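Local structure of Afp2 (Serratia entomophila, 6RBN) at residues E145-E148 and E149-T152; S180-Q183 and T184-R188; T240-S244 and D245-Y249; T279-R282 and V283-A286; G302-P305 and A306-W309. The protein probably builds part of the contractile sheath around the inner tube of the anti-feeding prophage, a phage-tail-like injection system. All coordinates share one frame; numbering follows the deposited sequence.

Interaction 1 (E145-E148 and E149-T152); sequences EVME and EYPT
A Met-aromatic contact between Met147 and Tyr150 marks the turn by which the chain leaves helix 143-146 and heads for strand 156-157. The sulfur meets the ring obliquely: Met147 SD lies 5.0 Å from the centroid of the Tyr150 ring, in a direction 55° from the ring normal. Bends at chi2 (-59°) and chi3 (-68°) curl the methionine chain back over the turn and bring its terminal methyl against the aromatic ring, with Met147 CE 3.9 Å from Tyr150 CD2. Backbone atoms meet the rim of the same ring. Met147 CA lies in the ring plane, 3.8 Å from Tyr150 CD2, and Val146 O stands 3.9 Å from Tyr150 CE2. One face is covered by the neighbouring glutamate, whose Glu149 CG sits 3.7 Å above the plane of the Tyr150 ring, over its centre. Val158 packs on both Met147 and Tyr150, and Lys220 NZ donates to Met147 O and Tyr150 O. With no hydrogen bond running directly between 145-148 and 149-152, the turn probably relies on dispersion and sulfur-aromatic attraction among its side chains, while the shared lysine ties two of its carbonyls together.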
loop_
_atom_site.group_PDB
_atom_site.type_symbol
_atom_site.label_atom_id
_atom_site.label_comp_id
_atom_site.label_asym_id
_atom_site.label_seq_id
_atom_site.Cartn_x
_atom_site.Cartn_y
_atom_site.Cartn_z
ATOM N N GLU C 145 24.978 7.149 -106.263
ATOM C CA GLU C 145 24.185 8.104 -107.024
ATOM C C GLU C 145 22.705 7.752 -107.009
ATOM O O GLU C 145 21.861 8.620 -107.253
ATOM C CB GLU C 145 24.696 8.179 -108.463
ATOM C CG GLU C 145 26.117 8.703 -108.584
ATOM C CD GLU C 145 26.242 10.166 -108.200
ATOM O OE1 GLU C 145 25.286 10.931 -108.444
ATOM O OE2 GLU C 145 27.293 10.549 -107.647
ATOM N N VAL C 146 22.374 6.488 -106.737
ATOM C CA VAL C 146 20.980 6.077 -106.593
ATOM C C VAL C 146 20.397 6.515 -105.260
ATOM O O VAL C 146 19.215 6.875 -105.191
ATOM C CB VAL C 146 20.905 4.546 -106.773
ATOM C CG1 VAL C 146 19.480 4.027 -106.666
ATOM C CG2 VAL C 146 21.519 4.141 -108.098
ATOM N N MET C 147 21.215 6.560 -104.211
ATOM C CA MET C 147 20.756 6.779 -102.847
ATOM C C MET C 147 20.979 8.213 -102.378
ATOM O O MET C 147 21.142 8.454 -101.182
ATOM C CB MET C 147 21.464 5.814 -101.902
ATOM C CG MET C 147 21.287 4.362 -102.263
ATOM S SD MET C 147 19.558 3.899 -102.291
ATOM C CE MET C 147 19.187 4.026 -100.556
ATOM N N GLU C 148 20.992 9.177 -103.294
ATOM C CA GLU C 148 21.339 10.543 -102.927
ATOM C C GLU C 148 20.134 11.418 -102.614
ATOM O O GLU C 148 20.315 12.513 -102.074
ATOM C CB GLU C 148 22.166 11.199 -104.035
ATOM C CG GLU C 148 21.425 11.396 -105.336
ATOM C CD GLU C 148 22.309 11.992 -106.411
ATOM O OE1 GLU C 148 23.498 12.242 -106.128
ATOM O OE2 GLU C 148 21.816 12.205 -107.538
ATOM N N GLU C 149 18.920 10.978 -102.931
ATOM C CA GLU C 149 17.736 11.755 -102.593
ATOM C C GLU C 149 17.190 11.432 -101.211
ATOM O O GLU C 149 16.265 12.112 -100.756
ATOM C CB GLU C 149 16.628 11.528 -103.623
ATOM C CG GLU C 149 16.051 10.130 -103.607
ATOM C CD GLU C 149 14.934 9.952 -104.614
ATOM O OE1 GLU C 149 14.614 10.922 -105.327
ATOM O OE2 GLU C 149 14.375 8.838 -104.692
ATOM N N TYR C 150 17.724 10.446 -100.554
ATOM C CA TYR C 150 17.209 9.948 -99.291
ATOM C C TYR C 150 17.952 10.574 -98.119
ATOM O O TYR C 150 19.111 10.975 -98.255
ATOM C CB TYR C 150 17.346 8.433 -99.234
ATOM C CG TYR C 150 16.574 7.745 -100.321
ATOM C CD1 TYR C 150 15.201 7.599 -100.231
ATOM C CD2 TYR C 150 17.219 7.249 -101.443
ATOM C CE1 TYR C 150 14.492 6.977 -101.224
ATOM C CE2 TYR C 150 16.515 6.625 -102.444
ATOM C CZ TYR C 150 15.154 6.492 -102.329
ATOM O OH TYR C 150 14.448 5.871 -103.326
ATOM N N PRO C 151 17.301 10.682 -96.952
ATOM C CA PRO C 151 18.002 11.186 -95.761
ATOM C C PRO C 151 19.063 10.232 -95.231
ATOM O O PRO C 151 19.181 9.096 -95.696
ATOM C CB PRO C 151 16.869 11.369 -94.745
ATOM C CG PRO C 151 15.645 11.526 -95.567
ATOM C CD PRO C 151 15.843 10.636 -96.745
ATOM N N THR C 152 19.845 10.687 -94.255
ATOM C CA THR C 152 20.880 9.867 -93.639
ATOM C C THR C 152 20.503 9.549 -92.191
ATOM O O THR C 152 21.330 9.083 -91.400
ATOM C CB THR C 152 22.232 10.585 -93.739
ATOM O OG1 THR C 152 22.299 11.259 -94.999
ATOM C CG2 THR C 152 23.399 9.592 -93.749
#

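Interaction 2 (S180-Q183 and T184-R188); sequences SITQ and TDRTR
Successive backbone bonds join Ser180, Ile181 and Thr182 to Thr184, Asp185 and Arg186, four residues further along helix 173-187. The middle one is the shortest, Asp185 N donating to Ile181 O over 2.9 Å; those from Thr184 N to Ser180 O and from Arg186 N to Thr182 O are longer.

Two threonine hydroxyls add side-chain bonds to carbonyls one turn back. Thr184 OG1 donates to Ser180 O at 2.6 Å, approaching nearly along the C=O axis, while Thr184 N comes from above the carbonyl plane; the oxygen is thus gripped twice by one residue. Thr187 OG1 donates in like manner, by its hydroxyl, to Gln183 O at 2.9 Å. The two reach their targets from different rotamers: OG1 of Thr184 is anti to its carbonyl carbon (chi1 -56°), whereas that of Thr187 lies between the backbone N and the carbonyl carbon (chi1 61°).

The charged side chains each lie beside an earlier residue, on different flanks of the helix. The Asp185 carboxylate runs beside Ile181, with Asp185 OD2 3.3 Å from Ile181 CG2, and its charge is met by Arg254. Arg186 bends at chi3 to lie alongside Gln183, Gln183 CG being 3.8 Å from Arg186 NH2; the amide and guanidinium planes are 72° apart, and Arg186 NH1 donates to Asn23 O. Both pairings are spaced as expected on an alpha helix, here in the last turns of helix 173-187, where threonine hydroxyls bonding back to i-4 carbonyls are a familiar feature.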
loop_
_atom_site.group_PDB
_atom_site.type_symbol
_atom_site.label_atom_id
_atom_site.label_comp_id
_atom_site.label_asym_id
_atom_site.label_seq_id
_atom_site.Cartn_x
_atom_site.Cartn_y
_atom_site.Cartn_z
ATOM N N SER C 180 4.328 -6.185 -93.752
ATOM C CA SER C 180 5.133 -7.172 -93.050
ATOM C C SER C 180 5.482 -6.724 -91.641
ATOM O O SER C 180 5.808 -7.567 -90.802
ATOM C CB SER C 180 6.411 -7.471 -93.829
ATOM O OG SER C 180 7.253 -6.339 -93.871
ATOM N N ILE C 181 5.428 -5.420 -91.368
ATOM C CA ILE C 181 5.637 -4.919 -90.012
ATOM C C ILE C 181 4.450 -5.270 -89.122
ATOM O O ILE C 181 4.621 -5.604 -87.943
ATOM C CB ILE C 181 5.923 -3.403 -90.061
ATOM C CG1 ILE C 181 7.327 -3.149 -90.601
ATOM C CG2 ILE C 181 5.782 -2.727 -88.718
ATOM C CD1 ILE C 181 7.614 -1.700 -90.872
ATOM N N THR C 182 3.239 -5.249 -89.682
ATOM C CA THR C 182 2.035 -5.556 -88.914
ATOM C C THR C 182 2.015 -7.008 -88.457
ATOM O O THR C 182 1.739 -7.299 -87.288
ATOM C CB THR C 182 0.797 -5.267 -89.756
ATOM O OG1 THR C 182 0.854 -3.921 -90.212
ATOM C CG2 THR C 182 -0.461 -5.446 -88.933
ATOM N N GLN C 183 2.314 -7.933 -89.366
ATOM C CA GLN C 183 2.308 -9.344 -89.018
ATOM C C GLN C 183 3.501 -9.735 -88.163
ATOM O O GLN C 183 3.439 -10.753 -87.467
ATOM C CB GLN C 183 2.264 -10.182 -90.289
ATOM C CG GLN C 183 0.950 -10.095 -91.025
ATOM C CD GLN C 183 0.960 -10.870 -92.318
ATOM O OE1 GLN C 183 2.003 -11.341 -92.765
ATOM N NE2 GLN C 183 -0.210 -11.037 -92.912
ATOM N N THR C 184 4.581 -8.958 -88.196
ATOM C CA THR C 184 5.718 -9.237 -87.330
ATOM C C THR C 184 5.466 -8.745 -85.911
ATOM O O THR C 184 5.771 -9.453 -84.945
ATOM C CB THR C 184 6.979 -8.592 -87.904
ATOM O OG1 THR C 184 7.182 -9.065 -89.239
ATOM C CG2 THR C 184 8.198 -8.948 -87.076
ATOM N N ASP C 185 4.885 -7.549 -85.767
ATOM C CA ASP C 185 4.691 -6.970 -84.441
ATOM C C ASP C 185 3.625 -7.705 -83.645
ATOM O O ASP C 185 3.660 -7.693 -82.411
ATOM C CB ASP C 185 4.314 -5.495 -84.548
ATOM C CG ASP C 185 5.434 -4.648 -85.097
ATOM O OD1 ASP C 185 6.600 -5.079 -85.024
ATOM O OD2 ASP C 185 5.154 -3.532 -85.576
ATOM N N ARG C 186 2.677 -8.342 -84.323
ATOM C CA ARG C 186 1.641 -9.078 -83.615
ATOM C C ARG C 186 2.153 -10.416 -83.104
ATOM O O ARG C 186 1.992 -10.741 -81.923
ATOM C CB ARG C 186 0.439 -9.295 -84.522
ATOM C CG ARG C 186 -0.676 -10.034 -83.838
ATOM C CD ARG C 186 -1.822 -10.250 -84.775
ATOM N NE ARG C 186 -1.469 -11.103 -85.907
ATOM C CZ ARG C 186 -1.436 -10.695 -87.171
ATOM N NH1 ARG C 186 -1.728 -9.439 -87.475
ATOM N NH2 ARG C 186 -1.107 -11.544 -88.134
ATOM N N THR C 187 2.773 -11.205 -83.978
ATOM C CA THR C 187 3.138 -12.566 -83.610
ATOM C C THR C 187 4.499 -12.623 -82.927
ATOM O O THR C 187 4.646 -13.261 -81.879
ATOM C CB THR C 187 3.123 -13.463 -84.846
ATOM O OG1 THR C 187 4.076 -12.980 -85.796
ATOM C CG2 THR C 187 1.747 -13.456 -85.485
ATOM N N ARG C 188 5.502 -11.961 -83.497
ATOM C CA ARG C 188 6.864 -12.070 -82.992
ATOM C C ARG C 188 7.298 -10.894 -82.131
ATOM O O ARG C 188 8.166 -11.065 -81.272
ATOM C CB ARG C 188 7.849 -12.228 -84.152
ATOM C CG ARG C 188 7.643 -13.489 -84.962
ATOM C CD ARG C 188 7.942 -14.722 -84.139
ATOM N NE ARG C 188 9.323 -14.763 -83.672
ATOM C CZ ARG C 188 10.330 -15.273 -84.371
ATOM N NH1 ARG C 188 10.112 -15.787 -85.573
ATOM N NH2 ARG C 188 11.556 -15.270 -83.868
#

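Interaction 3 (T240-S244 and D245-Y249); sequences TLEDS and DNWRY
Chi1 values of 60° at Thr240 and 64° at Ser244 set each hydroxyl between its backbone N and carbonyl carbon, from where one reaches Trp247 O and the other Trp247 N. These bonds fold the loop between strand 234-235 and helix 250-267 on itself, and a salt-bridge network of Asp243, Asp245 and Arg248 closes it on another side. Thr240 OG1 donates to Trp247 O at 2.6 Å, while Ser244 OG accepts from Trp247 N at 2.9 Å, so the tryptophan backbone is held at both its N-H and its carbonyl. A weak bond of 3.4 Å from Arg248 N to Ser244 O adds to the fold.

The Arg248 side chain lies beside that of Asp243 and points the same way. Its N-H aims almost straight at the acid, Arg248 NE to Asp243 OD1 being 3.0 Å; the carboxylate oxygen lies in the guanidinium plane, yet is itself met from 57° above the carboxylate plane. The same oxygen also pairs with Arg239, so one carboxylate probably helps two neighbouring arginines to tolerate each other. Arg248 NH2 has a second acid, Asp245 OD1, at 3.6 Å.

The Trp247 indole faces away from this charged group. It makes a cation-pi contact with Arg253, meets the ring of Phe256 nearly at right angles and packs on Gln447 of the chain of Afp3, placing the loop at the interface with Afp3, probably another sheath protein. Over the guanidinium centre sits a backbone oxygen, Ser244 O, 3.2 Å from Arg248 CZ.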
loop_
_atom_site.group_PDB
_atom_site.type_symbol
_atom_site.label_atom_id
_atom_site.label_comp_id
_atom_site.label_asym_id
_atom_site.label_seq_id
_atom_site.Cartn_x
_atom_site.Cartn_y
_atom_site.Cartn_z
ATOM N N THR C 240 18.785 0.143 -91.822
ATOM C CA THR C 240 18.318 1.522 -91.883
ATOM C C THR C 240 19.236 2.339 -92.790
ATOM O O THR C 240 20.167 1.817 -93.404
ATOM C CB THR C 240 18.253 2.154 -90.489
ATOM O OG1 THR C 240 19.556 2.144 -89.895
ATOM C CG2 THR C 240 17.297 1.409 -89.596
ATOM N N LEU C 241 18.969 3.642 -92.854
ATOM C CA LEU C 241 19.755 4.557 -93.670
ATOM C C LEU C 241 21.070 4.966 -93.022
ATOM O O LEU C 241 21.894 5.598 -93.690
ATOM C CB LEU C 241 18.933 5.804 -93.990
ATOM C CG LEU C 241 17.786 5.603 -94.972
ATOM C CD1 LEU C 241 16.869 6.802 -95.001
ATOM C CD2 LEU C 241 18.375 5.385 -96.332
ATOM N N GLU C 242 21.293 4.632 -91.755
ATOM C CA GLU C 242 22.562 4.893 -91.087
ATOM C C GLU C 242 23.255 3.574 -90.792
ATOM O O GLU C 242 22.701 2.721 -90.094
ATOM C CB GLU C 242 22.366 5.681 -89.794
ATOM C CG GLU C 242 23.676 5.952 -89.079
ATOM C CD GLU C 242 23.516 6.783 -87.830
ATOM O OE1 GLU C 242 22.380 7.182 -87.522
ATOM O OE2 GLU C 242 24.528 7.034 -87.147
ATOM N N ASP C 243 24.465 3.412 -91.319
ATOM C CA ASP C 243 25.245 2.198 -91.094
ATOM C C ASP C 243 26.265 2.443 -89.985
ATOM O O ASP C 243 27.458 2.628 -90.213
ATOM C CB ASP C 243 25.917 1.754 -92.388
ATOM C CG ASP C 243 26.590 0.407 -92.258
ATOM O OD1 ASP C 243 25.875 -0.616 -92.226
ATOM O OD2 ASP C 243 27.835 0.369 -92.191
ATOM N N SER C 244 25.758 2.446 -88.758
ATOM C CA SER C 244 26.581 2.565 -87.568
ATOM C C SER C 244 26.436 1.303 -86.731
ATOM O O SER C 244 25.561 0.473 -86.976
ATOM C CB SER C 244 26.192 3.792 -86.741
ATOM O OG SER C 244 24.874 3.664 -86.241
ATOM N N ASP C 245 27.307 1.159 -85.730
ATOM C CA ASP C 245 27.207 0.012 -84.836
ATOM C C ASP C 245 26.016 0.113 -83.898
ATOM O O ASP C 245 25.580 -0.908 -83.359
ATOM C CB ASP C 245 28.489 -0.144 -84.021
ATOM C CG ASP C 245 29.648 -0.646 -84.850
ATOM O OD1 ASP C 245 29.403 -1.394 -85.820
ATOM O OD2 ASP C 245 30.801 -0.293 -84.534
ATOM N N ASN C 246 25.482 1.312 -83.690
ATOM C CA ASN C 246 24.303 1.491 -82.856
ATOM C C ASN C 246 23.011 1.354 -83.648
ATOM O O ASN C 246 22.135 0.569 -83.276
ATOM C CB ASN C 246 24.340 2.856 -82.164
ATOM C CG ASN C 246 25.318 2.903 -81.014
ATOM O OD1 ASN C 246 25.426 1.958 -80.236
ATOM N ND2 ASN C 246 26.025 4.019 -80.886
ATOM N N TRP C 247 22.876 2.099 -84.742
ATOM C CA TRP C 247 21.577 2.303 -85.368
ATOM C C TRP C 247 21.532 1.770 -86.793
ATOM O O TRP C 247 20.899 2.342 -87.678
ATOM C CB TRP C 247 21.193 3.773 -85.326
ATOM C CG TRP C 247 21.224 4.340 -83.958
ATOM C CD1 TRP C 247 22.081 5.281 -83.487
ATOM C CD2 TRP C 247 20.427 3.934 -82.844
ATOM N NE1 TRP C 247 21.832 5.532 -82.167
ATOM C CE2 TRP C 247 20.822 4.711 -81.746
ATOM C CE3 TRP C 247 19.403 2.998 -82.670
ATOM C CZ2 TRP C 247 20.233 4.584 -80.501
ATOM C CZ3 TRP C 247 18.819 2.883 -81.441
ATOM C CH2 TRP C 247 19.234 3.667 -80.375
ATOM N N ARG C 248 22.206 0.649 -87.008
ATOM C CA ARG C 248 21.887 -0.294 -88.065
ATOM C C ARG C 248 20.646 -1.068 -87.610
ATOM O O ARG C 248 20.175 -0.884 -86.487
ATOM C CB ARG C 248 23.106 -1.189 -88.302
ATOM C CG ARG C 248 23.165 -2.022 -89.553
ATOM C CD ARG C 248 24.430 -2.860 -89.563
ATOM N NE ARG C 248 25.643 -2.058 -89.659
ATOM C CZ ARG C 248 26.596 -2.018 -88.736
ATOM N NH1 ARG C 248 26.487 -2.745 -87.635
ATOM N NH2 ARG C 248 27.665 -1.258 -88.918
ATOM N N TYR C 249 20.101 -1.940 -88.472
ATOM C CA TYR C 249 19.107 -2.940 -88.072
ATOM C C TYR C 249 17.785 -2.398 -87.535
ATOM O O TYR C 249 17.661 -2.186 -86.327
ATOM C CB TYR C 249 19.680 -3.948 -87.066
ATOM C CG TYR C 249 20.770 -4.809 -87.640
ATOM C CD1 TYR C 249 20.499 -5.705 -88.662
ATOM C CD2 TYR C 249 22.053 -4.772 -87.122
ATOM C CE1 TYR C 249 21.485 -6.503 -89.184
ATOM C CE2 TYR C 249 23.048 -5.574 -87.634
ATOM C CZ TYR C 249 22.757 -6.437 -88.664
ATOM O OH TYR C 249 23.748 -7.237 -89.179
#

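Interaction 4 (T279-R282 and V283-A286); sequences TWQR and VKAA
Val283 takes the largest share of this one-turn contact within helix 277-295, with Arg282 and Gln281 next. Its side chain lies against the carbonyl of the residue a turn earlier: Val283 CG2, anti to its own carbonyl carbon, comes to 3.3 Å from Thr279 O, and Val283 N donates to that same oxygen at 2.9 Å. The valine branches are packed by Leu270, Met329 and Ile331, the last two on strand 328-335.

Arg282 meets the following residues chiefly through its backbone, Arg282 O accepting a weak bond of 3.4 Å from Ala286 N. Its side chain runs out with CG anti to the backbone N (chi1 -167°), then bends at chi3, and the guanidinium pairs with Glu273.

Gln281 bends at chi2 and lies beside Lys284, with Gln281 OE1 4.0 Å from Lys284 CD. Behind them the backbone bonds differ in strength: Lys284 N to Trp280 O is nearly straight at 3.2 Å, whereas Ala285 N to Gln281 O is weak at 3.3 Å. Gln147 of the chain of Afp1 bridges this edge, donating to Gln281 O and accepting from Lys284 NZ. One flank of the helix is therefore packed inside the C-terminal domain and another binds Afp1, probably the tube protein, as in related contractile systems where a helix of the sheath C-terminal domain attaches the sheath to the tube.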
loop_
_atom_site.group_PDB
_atom_site.type_symbol
_atom_site.label_atom_id
_atom_site.label_comp_id
_atom_site.label_asym_id
_atom_site.label_seq_id
_atom_site.Cartn_x
_atom_site.Cartn_y
_atom_site.Cartn_z
ATOM N N THR C 279 9.029 10.752 -55.151
ATOM C CA THR C 279 8.537 10.655 -56.517
ATOM C C THR C 279 9.563 10.000 -57.430
ATOM O O THR C 279 9.193 9.232 -58.322
ATOM C CB THR C 279 8.157 12.047 -57.027
ATOM O OG1 THR C 279 7.222 12.638 -56.118
ATOM C CG2 THR C 279 7.500 11.977 -58.392
ATOM N N TRP C 280 10.851 10.251 -57.183
ATOM C CA TRP C 280 11.915 9.671 -57.997
ATOM C C TRP C 280 11.995 8.168 -57.801
ATOM O O TRP C 280 12.346 7.439 -58.732
ATOM C CB TRP C 280 13.257 10.296 -57.628
ATOM C CG TRP C 280 13.307 11.782 -57.735
ATOM C CD1 TRP C 280 12.460 12.593 -58.429
ATOM C CD2 TRP C 280 14.203 12.646 -57.039
ATOM N NE1 TRP C 280 12.799 13.904 -58.240
ATOM C CE2 TRP C 280 13.862 13.963 -57.381
ATOM C CE3 TRP C 280 15.272 12.429 -56.168
ATOM C CZ2 TRP C 280 14.554 15.058 -56.889
ATOM C CZ3 TRP C 280 15.952 13.516 -55.679
ATOM C CH2 TRP C 280 15.595 14.814 -56.042
ATOM N N GLN C 281 11.684 7.694 -56.594
ATOM C CA GLN C 281 11.589 6.263 -56.351
ATOM C C GLN C 281 10.382 5.661 -57.044
ATOM O O GLN C 281 10.420 4.497 -57.454
ATOM C CB GLN C 281 11.513 5.989 -54.853
ATOM C CG GLN C 281 12.757 6.358 -54.104
ATOM C CD GLN C 281 13.955 5.584 -54.577
ATOM O OE1 GLN C 281 14.878 6.141 -55.163
ATOM N NE2 GLN C 281 13.939 4.282 -54.347
ATOM N N ARG C 282 9.306 6.431 -57.182
ATOM C CA ARG C 282 8.112 5.912 -57.831
ATOM C C ARG C 282 8.246 5.969 -59.346
ATOM O O ARG C 282 7.578 5.212 -60.058
ATOM C CB ARG C 282 6.889 6.682 -57.331
ATOM C CG ARG C 282 5.559 6.059 -57.688
ATOM C CD ARG C 282 4.406 6.768 -57.022
ATOM N NE ARG C 282 4.238 8.127 -57.504
ATOM C CZ ARG C 282 3.366 8.987 -56.997
ATOM N NH1 ARG C 282 2.576 8.623 -55.999
ATOM N NH2 ARG C 282 3.278 10.210 -57.493
ATOM N N VAL C 283 9.128 6.824 -59.855
ATOM C CA VAL C 283 9.407 6.841 -61.286
ATOM C C VAL C 283 10.277 5.656 -61.681
ATOM O O VAL C 283 9.950 4.919 -62.616
ATOM C CB VAL C 283 10.049 8.179 -61.693
ATOM C CG1 VAL C 283 10.568 8.107 -63.102
ATOM C CG2 VAL C 283 9.028 9.283 -61.606
ATOM N N LYS C 284 11.383 5.434 -60.969
ATOM C CA LYS C 284 12.320 4.398 -61.387
ATOM C C LYS C 284 11.828 2.990 -61.087
ATOM O O LYS C 284 12.431 2.032 -61.573
ATOM C CB LYS C 284 13.685 4.587 -60.731
ATOM C CG LYS C 284 13.751 4.176 -59.286
ATOM C CD LYS C 284 15.152 4.375 -58.749
ATOM C CE LYS C 284 16.123 3.409 -59.392
ATOM N NZ LYS C 284 15.823 2.005 -59.031
ATOM N N ALA C 285 10.769 2.837 -60.302
ATOM C CA ALA C 285 10.152 1.534 -60.132
ATOM C C ALA C 285 9.021 1.294 -61.112
ATOM O O ALA C 285 8.645 0.138 -61.334
ATOM C CB ALA C 285 9.634 1.374 -58.709
ATOM N N ALA C 286 8.470 2.356 -61.697
ATOM C CA ALA C 286 7.549 2.210 -62.811
ATOM C C ALA C 286 8.269 1.847 -64.097
ATOM O O ALA C 286 7.639 1.319 -65.017
ATOM C CB ALA C 286 6.755 3.498 -63.013
#

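Interaction 5 (G302-P305 and A306-W309); sequences GNTP and ADAW
Pro305 and Trp309, one turn apart, make the main apolar contact where the short helix 305-308 passes into strand 309-312. The proline ring meets the far rim of the benzo ring, Pro305 CB standing 3.6 Å from Trp309 CH2. Chi1 of 75° places Trp309 CG between its backbone N and carbonyl carbon, and the indole swings back over the helix end. There Pro305 O faces the ring rather than its edge, 4.0 Å above the Trp309 plane and offset toward the rim.

In the backbone, Trp309 N points straight at Pro305 O (175° at the hydrogen), but the 3.5 Å separation makes this a weak bond. The helix is correspondingly loosely bonded.

Contacts between polar and apolar groups complete the turn. The Thr304 and Asp307 side chains cross obliquely, with Thr304 CG2 3.4 Å from Asp307 OD2. Ala308 contributes a methyl, Ala308 CB lying 3.5 Å from Thr304 O. At the start of the loop, the inverse gamma turn centred on Asn303 carries the chain from Gly302 into Thr304.

Helix 277-295 covers this region, and two indoles mark the junction. Trp295 packs on Pro305 and Ala308, Trp309 on Pro305 and Leu291, while each indole N-H meets an oxygen acceptor: that of Trp295 bonds to Gly302 O, and Trp309 NE1 donates to Asp288. Ala308 is also hydrogen-bonded through its backbone to Ala336. The indoles, with their apolar faces packed and their N-H groups satisfied, and this backbone pairing together probably fix the end of the short helix.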
loop_
_atom_site.group_PDB
_atom_site.type_symbol
_atom_site.label_atom_id
_atom_site.label_comp_id
_atom_site.label_asym_id
_atom_site.label_seq_id
_atom_site.Cartn_x
_atom_site.Cartn_y
_atom_site.Cartn_z
ATOM N N GLY C 302 20.293 -10.206 -72.407
ATOM C CA GLY C 302 21.107 -10.512 -71.250
ATOM C C GLY C 302 20.441 -11.550 -70.377
ATOM O O GLY C 302 19.244 -11.444 -70.100
ATOM N N ASN C 303 21.188 -12.554 -69.936
ATOM C CA ASN C 303 20.601 -13.599 -69.098
ATOM C C ASN C 303 20.777 -13.319 -67.609
ATOM O O ASN C 303 21.135 -14.200 -66.829
ATOM C CB ASN C 303 21.180 -14.954 -69.488
ATOM C CG ASN C 303 22.695 -14.972 -69.492
ATOM O OD1 ASN C 303 23.350 -13.994 -69.137
ATOM N ND2 ASN C 303 23.261 -16.098 -69.903
ATOM N N THR C 304 20.458 -12.081 -67.218
ATOM C CA THR C 304 20.394 -11.528 -65.870
ATOM C C THR C 304 19.835 -10.115 -66.006
ATOM O O THR C 304 19.987 -9.494 -67.065
ATOM C CB THR C 304 21.764 -11.531 -65.169
ATOM O OG1 THR C 304 21.629 -11.065 -63.823
ATOM C CG2 THR C 304 22.779 -10.681 -65.899
ATOM N N PRO C 305 19.135 -9.589 -64.998
ATOM C CA PRO C 305 18.668 -8.199 -65.087
ATOM C C PRO C 305 19.780 -7.168 -65.009
ATOM O O PRO C 305 19.551 -6.014 -65.391
ATOM C CB PRO C 305 17.711 -8.073 -63.897
ATOM C CG PRO C 305 17.262 -9.454 -63.634
ATOM C CD PRO C 305 18.447 -10.322 -63.922
ATOM N N ALA C 306 20.968 -7.536 -64.532
ATOM C CA ALA C 306 22.056 -6.572 -64.453
ATOM C C ALA C 306 22.668 -6.296 -65.818
ATOM O O ALA C 306 23.142 -5.183 -66.068
ATOM C CB ALA C 306 23.126 -7.068 -63.483
ATOM N N ASP C 307 22.674 -7.284 -66.710
ATOM C CA ASP C 307 23.207 -7.099 -68.052
ATOM C C ASP C 307 22.147 -6.693 -69.063
ATOM O O ASP C 307 22.490 -6.431 -70.220
ATOM C CB ASP C 307 23.887 -8.376 -68.547
ATOM C CG ASP C 307 25.168 -8.689 -67.801
ATOM O OD1 ASP C 307 25.832 -7.746 -67.320
ATOM O OD2 ASP C 307 25.518 -9.882 -67.703
ATOM N N ALA C 308 20.878 -6.639 -68.666
ATOM C CA ALA C 308 19.790 -6.340 -69.583
ATOM C C ALA C 308 19.370 -4.878 -69.550
ATOM O O ALA C 308 19.188 -4.271 -70.607
ATOM C CB ALA C 308 18.591 -7.237 -69.278
ATOM N N TRP C 309 19.197 -4.298 -68.364
ATOM C CA TRP C 309 18.882 -2.882 -68.270
ATOM C C TRP C 309 19.434 -2.320 -66.970
ATOM O O TRP C 309 19.738 -3.057 -66.032
ATOM C CB TRP C 309 17.370 -2.618 -68.350
ATOM C CG TRP C 309 16.605 -2.968 -67.109
ATOM C CD1 TRP C 309 16.266 -2.122 -66.098
ATOM C CD2 TRP C 309 16.104 -4.255 -66.735
ATOM N NE1 TRP C 309 15.581 -2.794 -65.123
ATOM C CE2 TRP C 309 15.469 -4.108 -65.491
ATOM C CE3 TRP C 309 16.129 -5.514 -67.334
ATOM C CZ2 TRP C 309 14.866 -5.173 -64.835
ATOM C CZ3 TRP C 309 15.532 -6.567 -66.680
ATOM C CH2 TRP C 309 14.909 -6.393 -65.444
#

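The five contacts follow one another along the chain without interleaving. Interactions 1 and 2 belong to the subtilisin-like part, with centres 28 Å apart, one in the turn after helix 143-146 and the other at the end of helix 173-187. Interaction 3 lies at the junction with the C-terminal part, which holds interactions 4 and 5. Only interactions 1 and 3 touch, Pro151 O lying 3.3 Å from Leu241 CD1, so the loop before helix 250-267 packs against the turn after helix 143-146. Interactions 4 and 5 are 20 Å apart between centres, on consecutive helices 277-295 and 305-308. Interaction 3 meets Afp3 and interaction 4 meets Afp1, showing that this chain contacts two different partner proteins.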